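Local coordinates for CLIP-associating protein 2 (Mus musculus, PDB 3WOZ) that probably binds tubulin through TOG domains built of HEAT repeats and contributes to the control of microtubule dynamics, at residues D80-L85 with E117-D122; L128-V133 with S166-L171. All coordinates share one frame; numbering follows the deposited sequence.

How the contacts relate
Both contacts belong to the helical solenoid of one TOG domain and share helix 121-133: contact 1 involves the turn that leads into its first residues, contact 2 its last turns. They follow each other in series along the chain, 80-85 with 117-122 closing before 128-133 meets 166-171. Their centres lie about 18 Å apart and their nearest atoms about 7 Å, so they do not touch. Contact 1 joins the loop between helices 60-77 and 85-96 to the turn between helices 102-118 and 121-133; contact 2 ties helix 121-133 to helix 167-179. Helix 121-133 thus has an earlier part of the chain against the turn at its N-terminal end and a later helix against its C-terminal turns, as expected of a stacked HEAT-repeat array.

Contact 1 (D80-L85 with E117-D122); sequences DLQDWL and ESFPND
Two inter-helix turns of the TOG-domain solenoid meet here: the loop that joins helix 60-77 to helix 85-96, and the short turn between helices 102-118 and 121-133. F119, in the second turn, carries the contact. With CG anti to its carbonyl carbon (chi1 -67°), it sends its ring toward 80-85, where leucines meet it from two directions. L85 reaches it tip to tip: CG stands anti to the backbone N (chi1 179°), and CD1 comes over one face in a CH-pi contact, 3.7 Å from the F119 ring centroid and 16° off the ring normal. CD1 is displaced toward the rim, its nearest ring atom being CD2 of F119 at 3.6 Å. The other methyl of L85, CD2, rests against the root of the ring, 3.9 Å from F119 CB. L81 works differently, since it is the CB of L81, not its branched end, that lies at the ring edge near the plane, 3.8 Å from F119 CE1.

In the HEAT-repeat array such turns link successive helices, and both are tucked against the helices around them: I74 of helix 60-77 also touches F119, and on the other loop C48 of helix 41-54 and F73 of helix 60-77 pack on L81. The backbone of 80-85 makes a turn of its own, W84 N donating to L81 O at 3.1 Å, before helix 85-96 begins. Farther out, the exposed Q82 lies across P120 at about a right angle; its extended chain brings NE2 to 3.9 Å from P120 CG, a van der Waals approach in which no hydrogen bond forms. P120 is the N-cap residue of helix 121-133, so the amide of Q82 lies beside the start of that helix, and L123 on its first turn touches Q82 as well.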
ATOM      1  N   ASP A  80       7.336   3.693  14.817  1.00 47.86           N
ATOM      2  CA  ASP A  80       6.203   4.299  15.507  1.00 47.95           C
ATOM      3  C   ASP A  80       4.981   4.518  14.606  1.00 47.70           C
ATOM      4  O   ASP A  80       4.055   5.236  14.981  1.00 47.64           O
ATOM      5  CB  ASP A  80       6.642   5.622  16.142  1.00 48.11           C
ATOM      6  CG  ASP A  80       7.734   5.435  17.183  1.00 49.45           C
ATOM      7  OD1 ASP A  80       7.448   4.872  18.267  1.00 50.27           O
ATOM      8  OD2 ASP A  80       8.881   5.857  16.917  1.00 50.65           O
ATOM      9  N   LEU A  81       4.973   3.879  13.437  1.00 47.47           N
ATOM     10  CA  LEU A  81       3.946   4.125  12.416  1.00 47.19           C
ATOM     11  C   LEU A  81       3.047   2.929  12.101  1.00 47.01           C
ATOM     12  O   LEU A  81       2.301   2.952  11.118  1.00 46.99           O
ATOM     13  CB  LEU A  81       4.598   4.634  11.120  1.00 47.04           C
ATOM     14  CG  LEU A  81       5.109   6.075  11.092  1.00 47.09           C
ATOM     15  CD1 LEU A  81       5.961   6.318   9.853  1.00 47.12           C
ATOM     16  CD2 LEU A  81       3.957   7.074  11.158  1.00 47.33           C
ATOM     17  N   GLN A  82       3.102   1.893  12.933  1.00 46.79           N
ATOM     18  CA  GLN A  82       2.346   0.666  12.665  1.00 46.74           C
ATOM     19  C   GLN A  82       0.825   0.856  12.658  1.00 46.31           C
ATOM     20  O   GLN A  82       0.116   0.200  11.886  1.00 46.28           O
ATOM     21  CB  GLN A  82       2.769  -0.459  13.615  1.00 46.69           C
ATOM     22  CG  GLN A  82       4.086  -1.110  13.190  1.00 47.99           C
ATOM     23  CD  GLN A  82       4.589  -2.173  14.156  1.00 48.96           C
ATOM     24  OE1 GLN A  82       3.816  -2.789  14.894  1.00 49.81           O
ATOM     25  NE2 GLN A  82       5.896  -2.398  14.145  1.00 49.14           N
ATOM     26  N   ASP A  83       0.338   1.764  13.500  1.00 45.86           N
ATOM     27  CA  ASP A  83      -1.092   2.058  13.576  1.00 45.60           C
ATOM     28  C   ASP A  83      -1.568   2.937  12.419  1.00 45.07           C
ATOM     29  O   ASP A  83      -2.768   3.017  12.154  1.00 45.43           O
ATOM     30  CB  ASP A  83      -1.440   2.717  14.916  1.00 46.00           C
ATOM     31  CG  ASP A  83      -1.231   1.788  16.098  1.00 46.76           C
ATOM     32  OD1 ASP A  83      -0.715   2.258  17.131  1.00 48.57           O
ATOM     33  OD2 ASP A  83      -1.576   0.590  16.003  1.00 48.62           O
ATOM     34  N   TRP A  84      -0.626   3.586  11.737  1.00 44.10           N
ATOM     35  CA  TRP A  84      -0.937   4.427  10.582  1.00 42.97           C
ATOM     36  C   TRP A  84      -0.728   3.673   9.269  1.00 42.52           C
ATOM     37  O   TRP A  84      -1.071   4.175   8.191  1.00 42.60           O
ATOM     38  CB  TRP A  84      -0.092   5.711  10.610  1.00 42.88           C
ATOM     39  CG  TRP A  84      -0.514   6.740   9.586  1.00 42.26           C
ATOM     40  CD1 TRP A  84      -1.727   7.363   9.504  1.00 41.43           C
ATOM     41  CD2 TRP A  84       0.275   7.254   8.502  1.00 41.04           C
ATOM     42  NE1 TRP A  84      -1.742   8.232   8.438  1.00 40.87           N
ATOM     43  CE2 TRP A  84      -0.527   8.185   7.807  1.00 40.86           C
ATOM     44  CE3 TRP A  84       1.584   7.019   8.054  1.00 40.01           C
ATOM     45  CZ2 TRP A  84      -0.065   8.884   6.685  1.00 40.31           C
ATOM     46  CZ3 TRP A  84       2.042   7.710   6.942  1.00 40.16           C
ATOM     47  CH2 TRP A  84       1.218   8.635   6.271  1.00 40.48           C
ATOM     48  N   LEU A  85      -0.179   2.462   9.367  1.00 41.67           N
ATOM     49  CA  LEU A  85       0.208   1.688   8.195  1.00 41.15           C
ATOM     50  C   LEU A  85      -0.955   1.380   7.244  1.00 40.81           C
ATOM     51  O   LEU A  85      -0.783   1.444   6.024  1.00 40.59           O
ATOM     52  CB  LEU A  85       0.951   0.402   8.595  1.00 41.05           C
ATOM     53  CG  LEU A  85       1.415  -0.537   7.470  1.00 41.48           C
ATOM     54  CD1 LEU A  85       2.346   0.163   6.468  1.00 40.34           C
ATOM     55  CD2 LEU A  85       2.063  -1.805   8.024  1.00 41.44           C
ATOM     56  N   GLU A 117       9.626  -2.168   2.512  1.00 38.85           N
ATOM     57  CA  GLU A 117      10.851  -2.587   3.191  1.00 39.49           C
ATOM     58  C   GLU A 117      10.969  -2.043   4.616  1.00 39.25           C
ATOM     59  O   GLU A 117      11.938  -2.343   5.310  1.00 39.49           O
ATOM     60  CB  GLU A 117      12.099  -2.214   2.362  1.00 39.78           C
ATOM     61  CG  GLU A 117      12.422  -0.718   2.318  1.00 41.35           C
ATOM     62  CD  GLU A 117      13.566  -0.375   1.362  1.00 43.85           C
ATOM     63  OE1 GLU A 117      13.833  -1.150   0.421  1.00 44.80           O
ATOM     64  OE2 GLU A 117      14.196   0.687   1.546  1.00 44.81           O
ATOM     65  N   SER A 118       9.987  -1.258   5.054  1.00 38.97           N
ATOM     66  CA  SER A 118      10.079  -0.585   6.355  1.00 38.92           C
ATOM     67  C   SER A 118       9.175  -1.158   7.464  1.00 38.77           C
ATOM     68  O   SER A 118       9.276  -0.748   8.614  1.00 38.64           O
ATOM     69  CB  SER A 118       9.808   0.915   6.200  1.00 38.77           C
ATOM     70  OG  SER A 118      10.673   1.501   5.240  1.00 38.69           O
ATOM     71  N   PHE A 119       8.302  -2.098   7.119  1.00 38.86           N
ATOM     72  CA  PHE A 119       7.290  -2.578   8.068  1.00 38.84           C
ATOM     73  C   PHE A 119       7.242  -4.098   8.101  1.00 38.88           C
ATOM     74  O   PHE A 119       7.590  -4.732   7.111  1.00 39.02           O
ATOM     75  CB  PHE A 119       5.911  -2.020   7.699  1.00 38.37           C
ATOM     76  CG  PHE A 119       5.790  -0.534   7.870  1.00 38.38           C
ATOM     77  CD1 PHE A 119       5.506   0.016   9.120  1.00 37.96           C
ATOM     78  CD2 PHE A 119       5.945   0.321   6.780  1.00 37.71           C
ATOM     79  CE1 PHE A 119       5.386   1.392   9.281  1.00 37.19           C
ATOM     80  CE2 PHE A 119       5.831   1.700   6.933  1.00 36.86           C
ATOM     81  CZ  PHE A 119       5.549   2.237   8.184  1.00 37.37           C
ATOM     82  N   PRO A 120       6.791  -4.693   9.230  1.00 39.22           N
ATOM     83  CA  PRO A 120       6.693  -6.160   9.273  1.00 39.42           C
ATOM     84  C   PRO A 120       5.830  -6.701   8.139  1.00 39.45           C
ATOM     85  O   PRO A 120       4.816  -6.098   7.798  1.00 39.40           O
ATOM     86  CB  PRO A 120       6.034  -6.439  10.631  1.00 39.32           C
ATOM     87  CG  PRO A 120       6.317  -5.226  11.454  1.00 39.62           C
ATOM     88  CD  PRO A 120       6.339  -4.072  10.490  1.00 39.04           C
ATOM     89  N   ASN A 121       6.245  -7.824   7.564  1.00 39.88           N
ATOM     90  CA  ASN A 121       5.566  -8.404   6.409  1.00 40.42           C
ATOM     91  C   ASN A 121       4.142  -8.892   6.700  1.00 40.91           C
ATOM     92  O   ASN A 121       3.227  -8.643   5.911  1.00 40.67           O
ATOM     93  CB  ASN A 121       6.406  -9.533   5.801  1.00 40.40           C
ATOM     94  CG  ASN A 121       7.665  -9.028   5.098  1.00 41.27           C
ATOM     95  OD1 ASN A 121       7.676  -7.944   4.505  1.00 41.03           O
ATOM     96  ND2 ASN A 121       8.728  -9.829   5.146  1.00 40.56           N
ATOM     97  N   ASP A 122       3.962  -9.588   7.824  1.00 41.44           N
ATOM     98  CA  ASP A 122       2.646 -10.117   8.198  1.00 41.95           C
ATOM     99  C   ASP A 122       1.607  -9.002   8.304  1.00 41.68           C
ATOM    100  O   ASP A 122       0.514  -9.119   7.744  1.00 41.38           O
ATOM    101  CB  ASP A 122       2.710 -10.961   9.488  1.00 42.21           C
ATOM    102  CG  ASP A 122       3.229 -10.183  10.693  1.00 44.07           C
ATOM    103  OD1 ASP A 122       3.976  -9.188  10.520  1.00 46.25           O
ATOM    104  OD2 ASP A 122       2.895 -10.582  11.830  1.00 47.18           O
TER

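Contact 2 (L128-V133 with S166-L171)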
ATOM      1  N   LEU A 128      -3.330  -5.938   3.242  1.00 47.76           N
ATOM      2  CA  LEU A 128      -3.564  -6.205   1.832  1.00 48.73           C
ATOM      3  C   LEU A 128      -4.724  -7.176   1.601  1.00 49.72           C
ATOM      4  O   LEU A 128      -5.452  -7.055   0.617  1.00 49.60           O
ATOM      5  CB  LEU A 128      -2.286  -6.711   1.162  1.00 48.58           C
ATOM      6  CG  LEU A 128      -1.125  -5.714   1.010  1.00 48.25           C
ATOM      7  CD1 LEU A 128       0.081  -6.406   0.418  1.00 47.86           C
ATOM      8  CD2 LEU A 128      -1.505  -4.522   0.165  1.00 47.36           C
HETATM    9  N   MSE A 129      -4.897  -8.135   2.508  1.00 51.01           N
HETATM   10  CA  MSE A 129      -6.009  -9.074   2.397  1.00 52.53           C
HETATM   11  C   MSE A 129      -7.352  -8.374   2.623  1.00 53.11           C
HETATM   12  O   MSE A 129      -8.275  -8.540   1.829  1.00 53.25           O
HETATM   13  CB  MSE A 129      -5.826 -10.276   3.329  1.00 52.87           C
HETATM   14  CG  MSE A 129      -4.659 -11.197   2.960  1.00 53.85           C
HETATM   15 SE   MSE A 129      -4.635 -11.876   1.123  1.00 58.89          SE
HETATM   16  CE  MSE A 129      -3.476 -10.542   0.287  1.00 57.33           C
ATOM     17  N   ARG A 130      -7.438  -7.573   3.683  1.00 54.06           N
ATOM     18  CA  ARG A 130      -8.634  -6.771   3.964  1.00 55.18           C
ATOM     19  C   ARG A 130      -8.941  -5.756   2.857  1.00 55.64           C
ATOM     20  O   ARG A 130     -10.104  -5.568   2.495  1.00 55.62           O
ATOM     21  CB  ARG A 130      -8.516  -6.061   5.320  1.00 55.20           C
ATOM     22  CG  ARG A 130      -8.733  -6.974   6.529  1.00 56.53           C
ATOM     23  CD  ARG A 130      -8.617  -6.219   7.858  1.00 58.30           C
ATOM     24  NE  ARG A 130      -7.253  -5.757   8.119  1.00 58.96           N
ATOM     25  CZ  ARG A 130      -6.300  -6.493   8.690  1.00 60.10           C
ATOM     26  NH1 ARG A 130      -6.545  -7.742   9.071  1.00 60.24           N
ATOM     27  NH2 ARG A 130      -5.090  -5.978   8.875  1.00 60.37           N
ATOM     28  N   PHE A 131      -7.903  -5.117   2.318  1.00 56.15           N
ATOM     29  CA  PHE A 131      -8.079  -4.120   1.259  1.00 56.83           C
ATOM     30  C   PHE A 131      -8.620  -4.736  -0.034  1.00 57.61           C
ATOM     31  O   PHE A 131      -9.448  -4.131  -0.713  1.00 57.65           O
ATOM     32  CB  PHE A 131      -6.768  -3.369   0.995  1.00 56.49           C
ATOM     33  CG  PHE A 131      -6.931  -2.111   0.179  1.00 55.63           C
ATOM     34  CD1 PHE A 131      -7.901  -1.166   0.506  1.00 54.64           C
ATOM     35  CD2 PHE A 131      -6.086  -1.854  -0.897  1.00 55.01           C
ATOM     36  CE1 PHE A 131      -8.042   0.002  -0.238  1.00 54.17           C
ATOM     37  CE2 PHE A 131      -6.216  -0.685  -1.645  1.00 54.45           C
ATOM     38  CZ  PHE A 131      -7.199   0.242  -1.317  1.00 54.61           C
ATOM     39  N   THR A 132      -8.152  -5.939  -0.355  1.00 58.74           N
ATOM     40  CA  THR A 132      -8.608  -6.678  -1.531  1.00 60.10           C
ATOM     41  C   THR A 132     -10.120  -6.939  -1.486  1.00 61.14           C
ATOM     42  O   THR A 132     -10.806  -6.811  -2.500  1.00 61.14           O
ATOM     43  CB  THR A 132      -7.832  -8.005  -1.685  1.00 60.07           C
ATOM     44  OG1 THR A 132      -6.436  -7.722  -1.849  1.00 60.36           O
ATOM     45  CG2 THR A 132      -8.323  -8.807  -2.892  1.00 59.95           C
ATOM     46  N   VAL A 133     -10.628  -7.281  -0.303  1.00 62.39           N
ATOM     47  CA  VAL A 133     -12.053  -7.568  -0.128  1.00 63.73           C
ATOM     48  C   VAL A 133     -12.878  -6.327   0.234  1.00 64.69           C
ATOM     49  O   VAL A 133     -14.108  -6.355   0.134  1.00 64.88           O
ATOM     50  CB  VAL A 133     -12.305  -8.694   0.924  1.00 63.58           C
ATOM     51  CG1 VAL A 133     -11.343  -9.849   0.712  1.00 63.77           C
ATOM     52  CG2 VAL A 133     -12.195  -8.162   2.351  1.00 63.63           C
ATOM     53  N   SER A 166      -6.861 -18.524   6.615  1.00 61.45           N
ATOM     54  CA  SER A 166      -7.904 -17.947   7.453  1.00 61.72           C
ATOM     55  C   SER A 166      -9.117 -17.607   6.588  1.00 61.80           C
ATOM     56  O   SER A 166      -9.108 -17.857   5.383  1.00 61.86           O
ATOM     57  CB  SER A 166      -7.381 -16.700   8.165  1.00 61.67           C
ATOM     58  OG  SER A 166      -6.842 -15.774   7.239  1.00 62.07           O
ATOM     59  N   SER A 167     -10.154 -17.045   7.205  1.00 61.91           N
ATOM     60  CA  SER A 167     -11.359 -16.641   6.480  1.00 62.03           C
ATOM     61  C   SER A 167     -11.108 -15.432   5.572  1.00 62.05           C
ATOM     62  O   SER A 167     -11.530 -15.425   4.414  1.00 62.00           O
ATOM     63  CB  SER A 167     -12.509 -16.365   7.451  1.00 62.06           C
ATOM     64  OG  SER A 167     -12.169 -15.355   8.388  1.00 62.90           O
ATOM     65  N   GLU A 168     -10.414 -14.426   6.101  1.00 62.02           N
ATOM     66  CA  GLU A 168     -10.081 -13.216   5.342  1.00 62.16           C
ATOM     67  C   GLU A 168      -9.171 -13.496   4.147  1.00 61.84           C
ATOM     68  O   GLU A 168      -9.392 -12.968   3.054  1.00 61.69           O
ATOM     69  CB  GLU A 168      -9.437 -12.168   6.250  1.00 62.27           C
ATOM     70  CG  GLU A 168     -10.437 -11.374   7.068  1.00 63.26           C
ATOM     71  CD  GLU A 168      -9.790 -10.297   7.925  1.00 64.85           C
ATOM     72  OE1 GLU A 168      -8.550 -10.322   8.103  1.00 65.20           O
ATOM     73  OE2 GLU A 168     -10.533  -9.425   8.424  1.00 65.41           O
ATOM     74  N   THR A 169      -8.162 -14.335   4.363  1.00 61.64           N
ATOM     75  CA  THR A 169      -7.206 -14.687   3.320  1.00 61.48           C
ATOM     76  C   THR A 169      -7.845 -15.624   2.293  1.00 61.44           C
ATOM     77  O   THR A 169      -7.486 -15.603   1.114  1.00 61.40           O
ATOM     78  CB  THR A 169      -5.924 -15.295   3.924  1.00 61.48           C
ATOM     79  OG1 THR A 169      -5.471 -14.464   4.999  1.00 61.60           O
ATOM     80  CG2 THR A 169      -4.825 -15.377   2.887  1.00 61.29           C
ATOM     81  N   ARG A 170      -8.795 -16.432   2.755  1.00 61.35           N
ATOM     82  CA  ARG A 170      -9.609 -17.277   1.887  1.00 61.20           C
ATOM     83  C   ARG A 170     -10.550 -16.418   1.038  1.00 60.99           C
ATOM     84  O   ARG A 170     -10.740 -16.681  -0.150  1.00 60.93           O
ATOM     85  CB  ARG A 170     -10.407 -18.262   2.740  1.00 61.31           C
ATOM     86  CG  ARG A 170     -10.892 -19.507   2.023  1.00 61.51           C
ATOM     87  CD  ARG A 170     -11.117 -20.670   2.997  1.00 61.47           C
ATOM     88  NE  ARG A 170     -11.817 -20.272   4.222  1.00 61.34           N
ATOM     89  CZ  ARG A 170     -11.297 -20.329   5.448  1.00 61.21           C
ATOM     90  NH1 ARG A 170     -10.063 -20.782   5.640  1.00 61.35           N
ATOM     91  NH2 ARG A 170     -12.020 -19.939   6.489  1.00 60.95           N
ATOM     92  N   LEU A 171     -11.127 -15.394   1.664  1.00 60.88           N
ATOM     93  CA  LEU A 171     -12.018 -14.441   0.999  1.00 61.09           C
ATOM     94  C   LEU A 171     -11.271 -13.594  -0.040  1.00 61.07           C
ATOM     95  O   LEU A 171     -11.842 -13.213  -1.062  1.00 61.17           O
ATOM     96  CB  LEU A 171     -12.688 -13.538   2.046  1.00 61.08           C
ATOM     97  CG  LEU A 171     -13.753 -12.497   1.673  1.00 61.64           C
ATOM     98  CD1 LEU A 171     -15.064 -13.139   1.236  1.00 62.23           C
ATOM     99  CD2 LEU A 171     -13.995 -11.554   2.846  1.00 61.98           C
TER
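The R130 guanidinium meets the E168 carboxylate at its edge, where OE1 lies near the guanidinium plane, and the two planes are turned 55° apart; over one face of the R170 guanidinium, offset from its centre, sits S166 O, 3.1 Å above the plane and not hydrogen-bonded to it. NH1 of R130 donates to OE1 of E168 at 3.4 Å, a weak, bent bond (140°) within a salt bridge. R130 CG, set anti to its carbonyl carbon, lies 3.6 Å from E168 OE2, and the bend at chi3 turns the guanidinium so that NH1 meets OE1. Segments 128-133 and 167-171 cross at 50°, their axes 8.8 Å apart. Deeper between them, SE of selenomethionine M129 lies 3.9 Å from CG2 of T169. At the more exposed end, V133 and L171 cross at about a right angle, CG1 of V133 touching CG of L171 at 3.7 Å. S166 caps helix 167-179 by accepting a weak bond from T169 N. An alanine at R130 would remove the guanidinium and the CG and CD alongside the E168 carboxylate, and would probably leave E168 less firmly held. With one long bond between the charges, cohesion of these two helices probably rests largely on the apolar contacts, the salt bridge a modest addition.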